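Side-chain contacts in CurD (Moorea producens 3L, PDB 5KP7), which probably acts as a hydroxymethylglutaryl-CoA synthase-like acyltransferase of the thiolase superfamily, and binds 4'-phosphopantetheine in its pocket: residues Pro71-Asp74 / Pro75-Ala79; Ala432-Phe436 / His437-Glu441; Ile149-Leu153 / Ser154-Pro158. The protein carries 3 engineered substitutions. One frame throughout, in Å; residues are numbered along the deposited sequence.

Contact 1: residues Pro71-Asp74 / Pro75-Ala79; sequences PYED and PVSYA
Between Asp-74 and Tyr-78 the backbone makes the first hydrogen bond of a helix, Tyr-78 N reaching Asp-74 O at 3.0 Å, after an extended approach through Glu-73 and Asp-74. The side chain of Asp-74 turns back over this helix start. Its CG is set between its own backbone N and carbonyl carbon (chi1 75°), which carries OD1 to Ser-77 N at 3.0 Å; the bond is straight, 168° at the hydrogen, and serves one of the first-turn amides that lack a carbonyl partner within the helix. OD1 also lies 2.9 Å from Val-76 N. Ser-77 answers in the other direction: its OG accepts from Asp-74 N at 3.0 Å, again nearly straight. A short carboxylate and a short hydroxyl suit these places because each can fold back onto a main-chain NH. The other oxygen, OD2, is used by Arg-438 in a salt bridge and by Tyr-440 OH, and these two partners would probably favour the charged form of the carboxylate.

Glu-73 slants across Tyr-78. Its CB lies at the rim of the Tyr-78 ring, in the ring plane, while the carboxylate is turned by 39° to that plane and brings OE2 to 3.6 Å from Tyr-78 CE1. Two waters complete the link: one joins Glu-73 OE2 to Ser-77 OG, the other joins Glu-73 OE1 to Tyr-78 OH. Tyr-36 OH also bonds OE2, and the Tyr-36 ring meets that of Tyr-78 edge to face. Pro-75 fits the first turn, where a residue need not donate a backbone NH. Asp-74 as N-cap and Ser-77 three residues on form a capping box, the classic start of an alpha-helix, here opening helix 75-89.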
loop_
_atom_site.group_PDB
_atom_site.type_symbol
_atom_site.label_atom_id
_atom_site.label_comp_id
_atom_site.label_asym_id
_atom_site.label_seq_id
_atom_site.Cartn_x
_atom_site.Cartn_y
_atom_site.Cartn_z
ATOM N N PRO A 71 7.420 8.550 -18.387
ATOM C CA PRO A 71 8.662 7.846 -18.802
ATOM C C PRO A 71 9.950 8.484 -18.281
ATOM O O PRO A 71 10.936 7.786 -18.036
ATOM C CB PRO A 71 8.567 7.826 -20.339
ATOM C CG PRO A 71 7.105 7.907 -20.599
ATOM C CD PRO A 71 6.531 8.831 -19.544
ATOM N N TYR A 72 9.878 9.784 -17.982
ATOM C CA TYR A 72 10.988 10.510 -17.416
ATOM C C TYR A 72 10.907 10.581 -15.897
ATOM O O TYR A 72 11.412 11.525 -15.275
ATOM C CB TYR A 72 11.109 11.896 -18.081
ATOM C CG TYR A 72 9.825 12.686 -18.162
ATOM C CD1 TYR A 72 9.294 13.327 -17.029
ATOM C CD2 TYR A 72 9.089 12.764 -19.355
ATOM C CE1 TYR A 72 8.111 14.056 -17.116
ATOM C CE2 TYR A 72 7.910 13.481 -19.425
ATOM C CZ TYR A 72 7.433 14.119 -18.311
ATOM O OH TYR A 72 6.265 14.840 -18.416
ATOM N N GLU A 73 10.285 9.568 -15.279
ATOM C CA GLU A 73 10.347 9.386 -13.844
ATOM C C GLU A 73 10.611 7.917 -13.581
ATOM O O GLU A 73 10.302 7.041 -14.421
ATOM C CB GLU A 73 9.028 9.783 -13.187
ATOM C CG GLU A 73 8.625 11.237 -13.422
ATOM C CD GLU A 73 7.349 11.550 -12.685
ATOM O OE1 GLU A 73 6.264 11.154 -13.201
ATOM O OE2 GLU A 73 7.421 12.162 -11.563
ATOM N N ASP A 74 11.217 7.656 -12.430
ATOM C CA ASP A 74 11.468 6.296 -12.004
ATOM C C ASP A 74 11.423 6.259 -10.467
ATOM O O ASP A 74 11.126 7.277 -9.832
ATOM C CB ASP A 74 12.758 5.776 -12.673
ATOM C CG ASP A 74 14.024 6.345 -12.084
ATOM O OD1 ASP A 74 13.939 7.071 -11.074
ATOM O OD2 ASP A 74 15.111 6.033 -12.634
ATOM N N PRO A 75 11.685 5.105 -9.842
ATOM C CA PRO A 75 11.590 5.074 -8.391
ATOM C C PRO A 75 12.602 5.953 -7.681
ATOM O O PRO A 75 12.331 6.409 -6.595
ATOM C CB PRO A 75 11.757 3.589 -8.051
ATOM C CG PRO A 75 11.264 2.899 -9.265
ATOM C CD PRO A 75 11.737 3.744 -10.416
ATOM N N VAL A 76 13.756 6.213 -8.297
ATOM C CA VAL A 76 14.737 7.141 -7.737
ATOM C C VAL A 76 14.190 8.560 -7.725
ATOM O O VAL A 76 14.252 9.252 -6.720
ATOM C CB VAL A 76 16.084 7.090 -8.527
ATOM C CG1 VAL A 76 17.045 8.178 -8.062
ATOM C CG2 VAL A 76 16.734 5.710 -8.395
ATOM N N SER A 77 13.693 9.034 -8.866
ATOM C CA SER A 77 13.170 10.378 -8.937
ATOM C C SER A 77 11.957 10.554 -8.015
ATOM O O SER A 77 11.857 11.578 -7.336
ATOM C CB SER A 77 12.899 10.806 -10.390
ATOM O OG SER A 77 11.754 10.228 -10.954
ATOM N N TYR A 78 11.099 9.529 -7.924
ATOM C CA TYR A 78 9.986 9.573 -6.991
ATOM C C TYR A 78 10.524 9.718 -5.554
ATOM O O TYR A 78 10.009 10.532 -4.772
ATOM C CB TYR A 78 9.124 8.308 -7.130
ATOM C CG TYR A 78 7.903 8.474 -7.984
ATOM C CD1 TYR A 78 8.000 8.709 -9.354
ATOM C CD2 TYR A 78 6.621 8.395 -7.432
ATOM C CE1 TYR A 78 6.850 8.862 -10.135
ATOM C CE2 TYR A 78 5.493 8.546 -8.207
ATOM C CZ TYR A 78 5.597 8.743 -9.548
ATOM O OH TYR A 78 4.421 8.913 -10.273
ATOM N N ALA A 79 11.514 8.897 -5.211
ATOM C CA ALA A 79 12.108 8.911 -3.882
ATOM C C ALA A 79 12.726 10.244 -3.510
ATOM O O ALA A 79 12.532 10.748 -2.391
ATOM C CB ALA A 79 13.147 7.809 -3.746
HETATM O O HOH W 1 9.925 12.193 -10.530
HETATM O O HOH W 2 3.959 10.899 -12.034
#

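Contact 2: residues Ala432-Phe436 / His437-Glu441; sequences AIKEF and HRKYE. With SO4 (sulfate ion), chain C.
Lys-434 and His-437 close a tight turn through paired main-chain hydrogen bonds: Lys-434 N gives to His-437 O and His-437 N to Lys-434 O, each at 2.9 Å. The second of these donors stands well above the carbonyl plane. Farther from the turn, Ala-432 and Lys-439 form another hydrogen-bonded antiparallel pair, in which the bond from Lys-439 N to Ala-432 O, 2.8 Å, is the shorter. Ile-433 and Arg-438 are the non-hydrogen-bonded pair between them, and Ile-433 CA makes a CH...O contact with His-437 O.

The middle pair meets through Ile-433 CD1 and the guanidinium, the side chains running side by side. Ile-433 CD1 lies over one face of the Arg-438 guanidinium, 3.8 Å from NE and offset toward its rim, so an aliphatic tip covers the flat cation without competing for its N-H groups. Two of its nitrogens have polar partners: NE gives to a water also held by Phe-436 O, and NH1 makes a salt bridge to Asp-74.

Charge governs the other face. Lys-434 NZ and Lys-439 NZ stand 4.5 Å apart, both gripping one sulfate, probably from the crystallisation liquor. Lys-434 NZ reaches sulfate O2 at 2.7 Å and also bonds O4; Lys-439 NZ reaches O3 at 2.7 Å. A bend in the Lys-439 chain (chi2 -72°) lays its CE against Lys-434 CB, and its NZ gives a further bond to His-437 ND1, 3.0 Å away. Long, flexible lysines suit this exposed face.

Glu-435 and Phe-436 occupy the turn corners with positive phi, and Glu-435 turns outward to Arg-406 and Asn-407. The main-chain pairing and these two residues define a beta hairpin with a two-residue type I' turn, joining strands 428-434 and 437-442.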
loop_
_atom_site.group_PDB
_atom_site.type_symbol
_atom_site.label_atom_id
_atom_site.label_comp_id
_atom_site.label_asym_id
_atom_site.label_seq_id
_atom_site.Cartn_x
_atom_site.Cartn_y
_atom_site.Cartn_z
ATOM N N ALA A 432 18.101 10.736 -18.663
ATOM C CA ALA A 432 18.701 9.784 -19.594
ATOM C C ALA A 432 19.259 8.602 -18.827
ATOM O O ALA A 432 19.499 8.691 -17.624
ATOM C CB ALA A 432 19.831 10.424 -20.398
ATOM N N ILE A 433 19.493 7.523 -19.561
ATOM C CA ILE A 433 20.345 6.440 -19.102
ATOM C C ILE A 433 21.472 6.354 -20.131
ATOM O O ILE A 433 21.221 6.345 -21.342
ATOM C CB ILE A 433 19.604 5.100 -18.976
ATOM C CG1 ILE A 433 18.361 5.257 -18.092
ATOM C CG2 ILE A 433 20.535 4.029 -18.394
ATOM C CD1 ILE A 433 17.477 4.024 -18.024
ATOM N N LYS A 434 22.706 6.336 -19.656
ATOM C CA LYS A 434 23.874 6.291 -20.547
ATOM C C LYS A 434 24.792 5.209 -20.055
ATOM O O LYS A 434 25.317 5.274 -18.949
ATOM C CB LYS A 434 24.558 7.652 -20.585
ATOM C CG LYS A 434 25.588 7.713 -21.706
ATOM C CD LYS A 434 26.019 9.134 -22.039
ATOM C CE LYS A 434 26.710 9.803 -20.888
ATOM N NZ LYS A 434 27.378 11.046 -21.390
ATOM N N GLU A 435 24.901 4.147 -20.839
ATOM C CA GLU A 435 25.663 2.960 -20.440
ATOM C C GLU A 435 25.273 2.493 -19.034
ATOM O O GLU A 435 26.113 2.271 -18.163
ATOM C CB GLU A 435 27.177 3.198 -20.579
ATOM C CG GLU A 435 27.584 3.502 -22.015
ATOM C CD GLU A 435 27.254 2.350 -22.957
ATOM O OE1 GLU A 435 27.826 1.271 -22.760
ATOM O OE2 GLU A 435 26.463 2.537 -23.917
ATOM N N PHE A 436 23.958 2.334 -18.865
ATOM C CA PHE A 436 23.303 1.926 -17.604
ATOM C C PHE A 436 23.323 2.952 -16.485
ATOM O O PHE A 436 22.621 2.741 -15.472
ATOM C CB PHE A 436 23.851 0.590 -17.078
ATOM C CG PHE A 436 23.806 -0.526 -18.065
ATOM C CD1 PHE A 436 22.594 -1.033 -18.502
ATOM C CD2 PHE A 436 24.975 -1.110 -18.539
ATOM C CE1 PHE A 436 22.558 -2.084 -19.393
ATOM C CE2 PHE A 436 24.939 -2.187 -19.405
ATOM C CZ PHE A 436 23.730 -2.671 -19.845
ATOM N N HIS A 437 24.041 4.061 -16.632
ATOM C CA HIS A 437 24.104 5.089 -15.594
ATOM C C HIS A 437 22.926 6.017 -15.737
ATOM O O HIS A 437 22.730 6.624 -16.809
ATOM C CB HIS A 437 25.401 5.903 -15.713
ATOM C CG HIS A 437 25.662 6.799 -14.540
ATOM N ND1 HIS A 437 26.429 7.943 -14.642
ATOM C CD2 HIS A 437 25.334 6.693 -13.234
ATOM C CE1 HIS A 437 26.538 8.520 -13.453
ATOM N NE2 HIS A 437 25.896 7.772 -12.580
ATOM N N ARG A 438 22.106 6.108 -14.689
ATOM C CA ARG A 438 20.924 6.982 -14.740
ATOM C C ARG A 438 21.326 8.397 -14.392
ATOM O O ARG A 438 22.054 8.631 -13.420
ATOM C CB ARG A 438 19.816 6.463 -13.824
ATOM C CG ARG A 438 19.413 5.063 -14.177
ATOM C CD ARG A 438 17.989 4.710 -13.769
ATOM N NE ARG A 438 17.644 3.397 -14.329
ATOM C CZ ARG A 438 16.428 2.966 -14.565
ATOM N NH1 ARG A 438 15.365 3.718 -14.299
ATOM N NH2 ARG A 438 16.267 1.754 -15.107
ATOM N N LYS A 439 20.869 9.336 -15.212
ATOM C CA LYS A 439 21.160 10.756 -15.033
ATOM C C LYS A 439 19.851 11.458 -14.759
ATOM O O LYS A 439 18.888 11.275 -15.519
ATOM C CB LYS A 439 21.782 11.336 -16.282
ATOM C CG LYS A 439 22.784 10.443 -16.974
ATOM C CD LYS A 439 24.125 10.239 -16.330
ATOM C CE LYS A 439 25.020 9.512 -17.371
ATOM N NZ LYS A 439 26.527 9.369 -17.255
ATOM N N TYR A 440 19.853 12.287 -13.721
ATOM C CA TYR A 440 18.674 13.017 -13.283
ATOM C C TYR A 440 18.892 14.522 -13.368
ATOM O O TYR A 440 20.051 15.006 -13.389
ATOM C CB TYR A 440 18.255 12.590 -11.862
ATOM C CG TYR A 440 18.010 11.108 -11.757
ATOM C CD1 TYR A 440 19.052 10.232 -11.517
ATOM C CD2 TYR A 440 16.716 10.553 -11.959
ATOM C CE1 TYR A 440 18.832 8.863 -11.450
ATOM C CE2 TYR A 440 16.490 9.183 -11.883
ATOM C CZ TYR A 440 17.544 8.337 -11.636
ATOM O OH TYR A 440 17.336 6.989 -11.591
ATOM N N GLU A 441 17.791 15.261 -13.427
ATOM C CA GLU A 441 17.830 16.731 -13.601
ATOM C C GLU A 441 16.752 17.362 -12.725
ATOM O O GLU A 441 15.632 16.866 -12.656
ATOM C CB GLU A 441 17.558 17.090 -15.081
ATOM C CG GLU A 441 17.652 18.542 -15.422
ATOM C CD GLU A 441 17.515 18.845 -16.912
ATOM O OE1 GLU A 441 17.275 17.939 -17.747
ATOM O OE2 GLU A 441 17.628 20.031 -17.231
HETATM S S SO4 C . 28.521 12.088 -18.327
HETATM O O1 SO4 C . 29.412 13.245 -18.075
HETATM O O2 SO4 C . 29.155 11.182 -19.312
HETATM O O3 SO4 C . 28.293 11.366 -17.055
HETATM O O4 SO4 C . 27.222 12.565 -18.856
HETATM O O HOH W 3 27.596 6.697 -18.618
HETATM O O HOH W 4 20.089 1.665 -14.873
#

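Contact 3: residues Ile149-Leu153 / Ser154-Pro158; sequences INLIL and SQTFP
Gln-155 folds back on the last turn of helix 140-154 and meets Ile-152 O with both its backbone and its side chain. Beyond CB, CG lies 3.7 Å from Ile-152 O; the bend at chi2 (-55°) then turns CD back to 3.6 Å from that oxygen. The tip closes the loop: NE2 donates to Ile-152 O at 2.6 Å, in the carbonyl plane and with the oxygen close to the amide's own plane. Gln-155 N bonds the same oxygen at 3.2 Å from above the carbonyl plane, so one carbonyl at the helix end is gripped by two donors of a single residue. An alanine here removes the amide, and Ile-152 O would probably be left with the longer, out-of-plane bond from the backbone N as its one grip from this residue.

This is the C-terminal end of the helix, where Gln-155 leaves helical geometry with positive phi. Ser-154 continues the capping on a neighbouring carbonyl. Its OG lies between its own N and carbonyl carbon (chi1 73°), from where it donates to Leu-151 O at 2.7 Å and accepts from Thr-156 N at 3.2 Å; the latter makes an ST turn. A small hydroxyl suits the place because it can give and accept at once. Leu-151 O also takes a bond from a water that accepts from Phe-157 N, bridging helix end and loop.

Leu-151 crosses Thr-156 at about a right angle, its CD1 methyl 3.9 Å from the hydroxyl oxygen OG1. Ile-152 instead packs inward on Val-28 and Asp-203, and Leu-153 rests on Val-212 of strand 208-219.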
loop_
_atom_site.group_PDB
_atom_site.type_symbol
_atom_site.label_atom_id
_atom_site.label_comp_id
_atom_site.label_asym_id
_atom_site.label_seq_id
_atom_site.Cartn_x
_atom_site.Cartn_y
_atom_site.Cartn_z
ATOM N N ILE A 149 14.381 2.269 13.363
ATOM C CA ILE A 149 14.035 2.348 14.791
ATOM C C ILE A 149 15.135 1.656 15.618
ATOM O O ILE A 149 15.621 2.175 16.632
ATOM C CB ILE A 149 12.655 1.699 15.046
ATOM C CG1 ILE A 149 11.555 2.617 14.509
ATOM C CG2 ILE A 149 12.448 1.406 16.550
ATOM C CD1 ILE A 149 10.217 1.937 14.270
ATOM N N ASN A 150 15.515 0.461 15.182
ATOM C CA ASN A 150 16.527 -0.283 15.934
ATOM C C ASN A 150 17.912 0.320 15.881
ATOM O O ASN A 150 18.682 0.136 16.828
ATOM C CB ASN A 150 16.545 -1.756 15.554
ATOM C CG ASN A 150 15.269 -2.468 15.962
ATOM O OD1 ASN A 150 14.418 -1.911 16.696
ATOM N ND2 ASN A 150 15.093 -3.684 15.436
ATOM N N LEU A 151 18.252 1.035 14.818
ATOM C CA LEU A 151 19.504 1.822 14.832
ATOM C C LEU A 151 19.486 2.824 16.005
ATOM O O LEU A 151 20.426 2.884 16.808
ATOM C CB LEU A 151 19.734 2.547 13.501
ATOM C CG LEU A 151 20.904 3.545 13.501
ATOM C CD1 LEU A 151 22.240 2.817 13.668
ATOM C CD2 LEU A 151 20.890 4.371 12.211
ATOM N N ILE A 152 18.393 3.576 16.118
ATOM C CA ILE A 152 18.307 4.604 17.163
ATOM C C ILE A 152 18.326 3.925 18.546
ATOM O O ILE A 152 19.073 4.349 19.450
ATOM C CB ILE A 152 17.041 5.474 17.051
ATOM C CG1 ILE A 152 16.830 6.087 15.645
ATOM C CG2 ILE A 152 16.987 6.491 18.197
ATOM C CD1 ILE A 152 17.981 6.538 14.801
ATOM N N LEU A 153 17.533 2.862 18.703
ATOM C CA LEU A 153 17.444 2.151 19.979
ATOM C C LEU A 153 18.737 1.457 20.398
ATOM O O LEU A 153 19.004 1.304 21.598
ATOM C CB LEU A 153 16.294 1.143 19.977
ATOM C CG LEU A 153 14.882 1.729 19.930
ATOM C CD1 LEU A 153 13.863 0.595 19.827
ATOM C CD2 LEU A 153 14.596 2.586 21.131
ATOM N N SER A 154 19.530 1.034 19.423
ATOM C CA SER A 154 20.807 0.371 19.718
ATOM C C SER A 154 21.772 1.274 20.487
ATOM O O SER A 154 22.683 0.757 21.172
ATOM C CB SER A 154 21.503 -0.098 18.450
ATOM O OG SER A 154 22.063 1.000 17.710
ATOM N N GLN A 155 21.602 2.587 20.328
ATOM C CA GLN A 155 22.548 3.633 20.811
ATOM C C GLN A 155 24.023 3.381 20.445
ATOM O O GLN A 155 24.953 3.805 21.153
ATOM C CB GLN A 155 22.309 3.984 22.294
ATOM C CG GLN A 155 21.088 4.912 22.502
ATOM C CD GLN A 155 21.118 6.240 21.679
ATOM O OE1 GLN A 155 21.572 7.263 22.184
ATOM N NE2 GLN A 155 20.631 6.215 20.398
ATOM N N THR A 156 24.224 2.749 19.288
ATOM C CA THR A 156 25.550 2.596 18.734
ATOM C C THR A 156 26.130 3.945 18.298
ATOM O O THR A 156 27.317 4.172 18.498
ATOM C CB THR A 156 25.595 1.572 17.582
ATOM O OG1 THR A 156 24.552 1.826 16.620
ATOM C CG2 THR A 156 25.468 0.191 18.120
ATOM N N PHE A 157 25.294 4.845 17.756
ATOM C CA PHE A 157 25.738 6.145 17.269
ATOM C C PHE A 157 24.744 7.209 17.715
ATOM O O PHE A 157 23.923 7.671 16.933
ATOM C CB PHE A 157 25.924 6.076 15.749
ATOM C CG PHE A 157 26.938 5.036 15.379
ATOM C CD1 PHE A 157 28.247 5.225 15.769
ATOM C CD2 PHE A 157 26.568 3.834 14.802
ATOM C CE1 PHE A 157 29.211 4.256 15.545
ATOM C CE2 PHE A 157 27.545 2.860 14.536
ATOM C CZ PHE A 157 28.846 3.082 14.921
ATOM N N PRO A 158 24.813 7.591 18.998
ATOM C CA PRO A 158 23.851 8.578 19.494
ATOM C C PRO A 158 23.841 9.858 18.653
ATOM O O PRO A 158 24.905 10.401 18.348
ATOM C CB PRO A 158 24.343 8.870 20.924
ATOM C CG PRO A 158 25.158 7.701 21.311
ATOM C CD PRO A 158 25.766 7.179 20.046
HETATM O O HOH W 5 22.394 4.810 17.517
#

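In the fold
From the N terminus, contact 1 comes first, turning the loop after strand 65-67 into helix 75-89. Contact 3 follows at the other kind of helix end, where helix 140-154 passes into the loop before strand 161-168, itself part of the large mixed sheet. Contact 2 lies near the C terminus and closes the hairpin of strands 428-434 and 437-442. The three run in series, so none nests within or crosses another. Contacts 1 and 2 nevertheless touch: Asp-74 meets Arg-438 and Tyr-440, tying the start of helix 75-89 to the C-terminal hairpin. Contact 3 stands apart, its nearest atoms about 18 Å from contact 1 and about 24 Å from contact 2.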